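Local coordinates for phosphate-binding protein (Xanthomonas axonopodis pv. citri, PDB 5UB3) that probably serves as a periplasmic receptor of the phosphonate-binding family, here with chloride bound, that works as a pair with a diguanylate cyclase, at residues A[58-70]-A[209-221]. Sequence-based numbering, arbitrary orientation.
Sequences GRVDWVSETTGAA and VPRAVEMVRTGMD
Both carboxylate oxygens of Glu-214 are engaged by the neighbouring strand. Its OE1 accepts the indole N-H of Trp-62, NE1 to OE1 2.7 Å, on the anti lone pair and close to the ring plane, with carboxylate and ring turned 76° apart. OE2 lies against the Ser-64 hydroxyl, doubtfully close, and is hydrogen-bonded to Thr-85 OG1, while Arg-87 NH2 donates to Ser-64 OG, so this buried acid is satisfied from several sides and probably favoured as the anion. Glutamate suits the place because its chain, bent at chi2 (-52°), brings OE1 to the indole and OE2 to the serine side.

On the other face, Met-215 is flexible enough to curl beneath helix 67-75, its SD 3.8 Å from Ala-70 CB; the small alanine lets the helix's first turn pack against Met-215 and Val-213. Just before strand 62-66, Asp-61 OD1 receives Arg-217 NE at 2.9 Å in a salt bridge lying in the guanidinium plane, and OD2 holds the backbone of Val-6. Gly-58, ending the preceding helix in a Schellman motif whose positive phi suits glycine, sets its CA over one guanidinium face.

Paired backbone bonds join Val-63 to Met-215 and Glu-65 to Val-213. Antiparallel pairing of strand 62-66 with the distant strand 209-217, its other edge parallel to strand 4-8, is consistent with the mixed central sheet of a periplasmic binding protein lobe.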
loop_
_atom_site.group_PDB
_atom_site.type_symbol
_atom_site.label_atom_id
_atom_site.label_comp_id
_atom_site.label_asym_id
_atom_site.label_seq_id
_atom_site.Cartn_x
_atom_site.Cartn_y
_atom_site.Cartn_z
ATOM N N GLY A 58 5.671 -7.525 -19.363
ATOM C CA GLY A 58 7.002 -6.872 -19.465
ATOM C C GLY A 58 6.962 -5.374 -19.733
ATOM O O GLY A 58 7.928 -4.818 -20.175
ATOM N N ARG A 59 5.865 -4.704 -19.433
ATOM C CA ARG A 59 5.784 -3.263 -19.658
ATOM C C ARG A 59 6.249 -2.472 -18.463
ATOM O O ARG A 59 6.495 -1.292 -18.599
ATOM C CB ARG A 59 4.348 -2.817 -19.985
ATOM C CG ARG A 59 3.703 -3.626 -21.115
ATOM C CD ARG A 59 4.333 -3.367 -22.454
ATOM N NE ARG A 59 3.505 -4.033 -23.507
ATOM C CZ ARG A 59 3.694 -5.286 -23.926
ATOM N NH1 ARG A 59 4.695 -6.018 -23.429
ATOM N NH2 ARG A 59 2.906 -5.820 -24.836
ATOM N N VAL A 60 6.253 -3.089 -17.295
ATOM C CA VAL A 60 6.823 -2.524 -16.127
ATOM C C VAL A 60 7.778 -3.524 -15.564
ATOM O O VAL A 60 7.496 -4.718 -15.446
ATOM C CB VAL A 60 5.725 -2.200 -15.108
ATOM C CG1 VAL A 60 6.294 -1.855 -13.734
ATOM C CG2 VAL A 60 4.863 -1.043 -15.655
ATOM N N ASP A 61 8.906 -3.005 -15.107
ATOM C CA ASP A 61 9.945 -3.848 -14.543
ATOM C C ASP A 61 10.018 -3.866 -13.045
ATOM O O ASP A 61 10.389 -4.871 -12.484
ATOM C CB ASP A 61 11.261 -3.425 -15.058
ATOM C CG ASP A 61 11.370 -3.596 -16.570
ATOM O OD1 ASP A 61 11.184 -4.714 -17.057
ATOM O OD2 ASP A 61 11.642 -2.594 -17.243
ATOM N N TRP A 62 9.718 -2.747 -12.409
ATOM C CA TRP A 62 10.054 -2.523 -11.033
ATOM C C TRP A 62 8.994 -1.601 -10.460
ATOM O O TRP A 62 8.655 -0.599 -11.080
ATOM C CB TRP A 62 11.461 -1.933 -10.967
ATOM C CG TRP A 62 11.822 -1.202 -9.707
ATOM C CD1 TRP A 62 11.455 -1.495 -8.414
ATOM C CD2 TRP A 62 12.657 -0.058 -9.625
ATOM N NE1 TRP A 62 11.981 -0.572 -7.536
ATOM C CE2 TRP A 62 12.752 0.304 -8.244
ATOM C CE3 TRP A 62 13.351 0.696 -10.575
ATOM C CZ2 TRP A 62 13.456 1.439 -7.811
ATOM C CZ3 TRP A 62 14.092 1.815 -10.124
ATOM C CH2 TRP A 62 14.122 2.168 -8.764
ATOM N N VAL A 63 8.398 -2.020 -9.357
ATOM C CA VAL A 63 7.445 -1.178 -8.657
ATOM C C VAL A 63 7.839 -1.094 -7.189
ATOM O O VAL A 63 8.395 -2.044 -6.650
ATOM C CB VAL A 63 6.009 -1.668 -8.783
ATOM C CG1 VAL A 63 5.532 -1.708 -10.235
ATOM C CG2 VAL A 63 5.852 -3.011 -8.082
ATOM N N SER A 64 7.501 0.019 -6.543
ATOM C CA SER A 64 7.713 0.164 -5.145
ATOM C C SER A 64 6.329 0.314 -4.596
ATOM O O SER A 64 5.684 1.245 -4.961
ATOM C CB SER A 64 8.512 1.411 -4.839
ATOM O OG SER A 64 8.821 1.446 -3.450
ATOM N N GLU A 65 5.886 -0.607 -3.749
ATOM C CA GLU A 65 4.453 -0.706 -3.286
ATOM C C GLU A 65 4.383 -1.041 -1.834
ATOM O O GLU A 65 5.346 -1.614 -1.266
ATOM C CB GLU A 65 3.748 -1.856 -3.977
ATOM C CG GLU A 65 3.548 -1.652 -5.435
ATOM C CD GLU A 65 2.594 -0.545 -5.783
ATOM O OE1 GLU A 65 1.872 -0.067 -4.929
ATOM O OE2 GLU A 65 2.606 -0.175 -6.975
ATOM N N THR A 66 3.219 -0.780 -1.236
ATOM C CA THR A 66 3.003 -1.258 0.096
ATOM C C THR A 66 2.850 -2.760 0.003
ATOM O O THR A 66 2.521 -3.256 -1.017
ATOM C CB THR A 66 1.766 -0.634 0.696
ATOM O OG1 THR A 66 0.663 -1.079 -0.083
ATOM C CG2 THR A 66 1.888 0.947 0.679
ATOM N N THR A 67 3.092 -3.462 1.088
ATOM C CA THR A 67 3.202 -4.895 1.035
ATOM C C THR A 67 1.957 -5.668 0.623
ATOM O O THR A 67 2.082 -6.690 -0.001
ATOM C CB THR A 67 3.743 -5.407 2.356
ATOM O OG1 THR A 67 2.997 -4.833 3.417
ATOM C CG2 THR A 67 5.189 -5.019 2.483
ATOM N N GLY A 68 0.766 -5.217 1.002
ATOM C CA GLY A 68 -0.455 -5.831 0.541
ATOM C C GLY A 68 -0.627 -5.790 -0.977
ATOM O O GLY A 68 -0.890 -6.812 -1.600
ATOM N N ALA A 69 -0.547 -4.603 -1.575
ATOM C CA ALA A 69 -0.557 -4.437 -3.032
ATOM C C ALA A 69 0.471 -5.291 -3.657
ATOM O O ALA A 69 0.287 -5.910 -4.722
ATOM C CB ALA A 69 -0.323 -2.979 -3.410
ATOM N N ALA A 70 1.614 -5.324 -3.005
ATOM C CA ALA A 70 2.713 -6.153 -3.526
ATOM C C ALA A 70 2.300 -7.602 -3.626
ATOM O O ALA A 70 2.611 -8.266 -4.598
ATOM C CB ALA A 70 3.962 -6.012 -2.666
ATOM N N VAL A 209 2.675 -5.112 9.925
ATOM C CA VAL A 209 3.261 -5.869 8.819
ATOM C C VAL A 209 4.373 -5.005 8.286
ATOM O O VAL A 209 4.368 -3.807 8.516
ATOM C CB VAL A 209 2.197 -6.169 7.711
ATOM C CG1 VAL A 209 1.065 -7.059 8.240
ATOM C CG2 VAL A 209 1.662 -4.885 7.157
ATOM N N PRO A 210 5.295 -5.592 7.498
ATOM C CA PRO A 210 6.222 -4.743 6.834
ATOM C C PRO A 210 5.486 -3.812 5.906
ATOM O O PRO A 210 4.540 -4.186 5.252
ATOM C CB PRO A 210 7.134 -5.665 6.058
ATOM C CG PRO A 210 6.653 -7.019 6.282
ATOM C CD PRO A 210 5.366 -6.981 7.058
ATOM N N ARG A 211 5.989 -2.615 5.886
ATOM C CA ARG A 211 5.376 -1.479 5.273
ATOM C C ARG A 211 5.417 -1.464 3.752
ATOM O O ARG A 211 4.422 -1.186 3.075
ATOM C CB ARG A 211 6.164 -0.305 5.814
ATOM C CG ARG A 211 5.803 0.940 5.164
ATOM C CD ARG A 211 5.768 2.060 6.116
ATOM N NE ARG A 211 4.979 3.051 5.441
ATOM C CZ ARG A 211 5.056 4.339 5.689
ATOM N NH1 ARG A 211 5.885 4.830 6.621
ATOM N NH2 ARG A 211 4.275 5.129 4.981
ATOM N N ALA A 212 6.589 -1.714 3.181
ATOM C CA ALA A 212 6.716 -1.582 1.717
ATOM C C ALA A 212 7.812 -2.453 1.227
ATOM O O ALA A 212 8.604 -2.938 2.032
ATOM C CB ALA A 212 6.942 -0.153 1.312
ATOM N N VAL A 213 7.823 -2.664 -0.095
ATOM C CA VAL A 213 8.707 -3.645 -0.711
ATOM C C VAL A 213 8.896 -3.220 -2.147
ATOM O O VAL A 213 7.967 -2.752 -2.823
ATOM C CB VAL A 213 8.121 -5.065 -0.605
ATOM C CG1 VAL A 213 6.752 -5.151 -1.182
ATOM C CG2 VAL A 213 8.990 -6.144 -1.245
ATOM N N GLU A 214 10.113 -3.404 -2.642
ATOM C CA GLU A 214 10.407 -3.276 -4.057
ATOM C C GLU A 214 10.125 -4.611 -4.722
ATOM O O GLU A 214 10.649 -5.662 -4.309
ATOM C CB GLU A 214 11.914 -2.896 -4.227
ATOM C CG GLU A 214 12.284 -1.653 -3.435
ATOM C CD GLU A 214 11.343 -0.510 -3.742
ATOM O OE1 GLU A 214 11.261 -0.180 -4.932
ATOM O OE2 GLU A 214 10.685 0.036 -2.813
ATOM N N MET A 215 9.339 -4.586 -5.783
ATOM C CA MET A 215 9.025 -5.779 -6.526
ATOM C C MET A 215 9.551 -5.639 -7.926
ATOM O O MET A 215 9.571 -4.539 -8.501
ATOM C CB MET A 215 7.538 -6.026 -6.619
ATOM C CG MET A 215 6.774 -5.999 -5.311
ATOM S SD MET A 215 7.030 -7.493 -4.311
ATOM C CE MET A 215 6.089 -8.694 -5.190
ATOM N N VAL A 216 9.964 -6.762 -8.482
ATOM C CA VAL A 216 10.343 -6.791 -9.884
ATOM C C VAL A 216 9.585 -7.846 -10.591
ATOM O O VAL A 216 9.191 -8.894 -10.030
ATOM C CB VAL A 216 11.844 -6.989 -10.153
ATOM C CG1 VAL A 216 12.644 -5.785 -9.670
ATOM C CG2 VAL A 216 12.337 -8.312 -9.594
ATOM N N ARG A 217 9.426 -7.620 -11.881
ATOM C CA ARG A 217 8.591 -8.481 -12.642
ATOM C C ARG A 217 9.179 -9.869 -12.785
ATOM O O ARG A 217 10.378 -10.065 -12.927
ATOM C CB ARG A 217 8.302 -7.912 -14.005
ATOM C CG ARG A 217 9.474 -7.888 -14.948
ATOM C CD ARG A 217 8.944 -7.543 -16.316
ATOM N NE ARG A 217 10.049 -7.415 -17.225
ATOM C CZ ARG A 217 10.590 -8.420 -17.917
ATOM N NH1 ARG A 217 10.153 -9.674 -17.833
ATOM N NH2 ARG A 217 11.606 -8.155 -18.700
ATOM N N THR A 218 8.235 -10.803 -12.848
ATOM C CA THR A 218 8.479 -12.154 -13.315
ATOM C C THR A 218 9.227 -12.087 -14.613
ATOM O O THR A 218 8.862 -11.319 -15.548
ATOM C CB THR A 218 7.159 -12.827 -13.600
ATOM O OG1 THR A 218 6.362 -12.847 -12.419
ATOM C CG2 THR A 218 7.358 -14.296 -14.183
ATOM N N GLY A 219 10.285 -12.861 -14.691
ATOM C CA GLY A 219 11.095 -12.888 -15.909
ATOM C C GLY A 219 12.098 -11.763 -16.176
ATOM O O GLY A 219 12.808 -11.796 -17.211
ATOM N N MET A 220 12.224 -10.787 -15.275
ATOM C CA MET A 220 13.338 -9.827 -15.392
ATOM C C MET A 220 14.634 -10.617 -15.514
ATOM O O MET A 220 14.832 -11.622 -14.865
ATOM C CB MET A 220 13.430 -8.940 -14.164
ATOM C CG MET A 220 14.636 -8.035 -14.143
ATOM S SD MET A 220 14.551 -7.051 -12.648
ATOM C CE MET A 220 13.578 -5.724 -13.302
ATOM N N ASP A 221 15.499 -10.148 -16.360
ATOM C CA ASP A 221 16.802 -10.756 -16.563
ATOM C C ASP A 221 17.581 -10.805 -15.211
ATOM O O ASP A 221 17.691 -9.801 -14.519
ATOM C CB ASP A 221 17.513 -9.945 -17.634
ATOM C CG ASP A 221 18.991 -10.247 -17.729
ATOM O OD1 ASP A 221 19.381 -11.398 -17.553
ATOM O OD2 ASP A 221 19.754 -9.309 -17.989
HETATM O O HOH W 1 10.946 -5.669 -19.638
#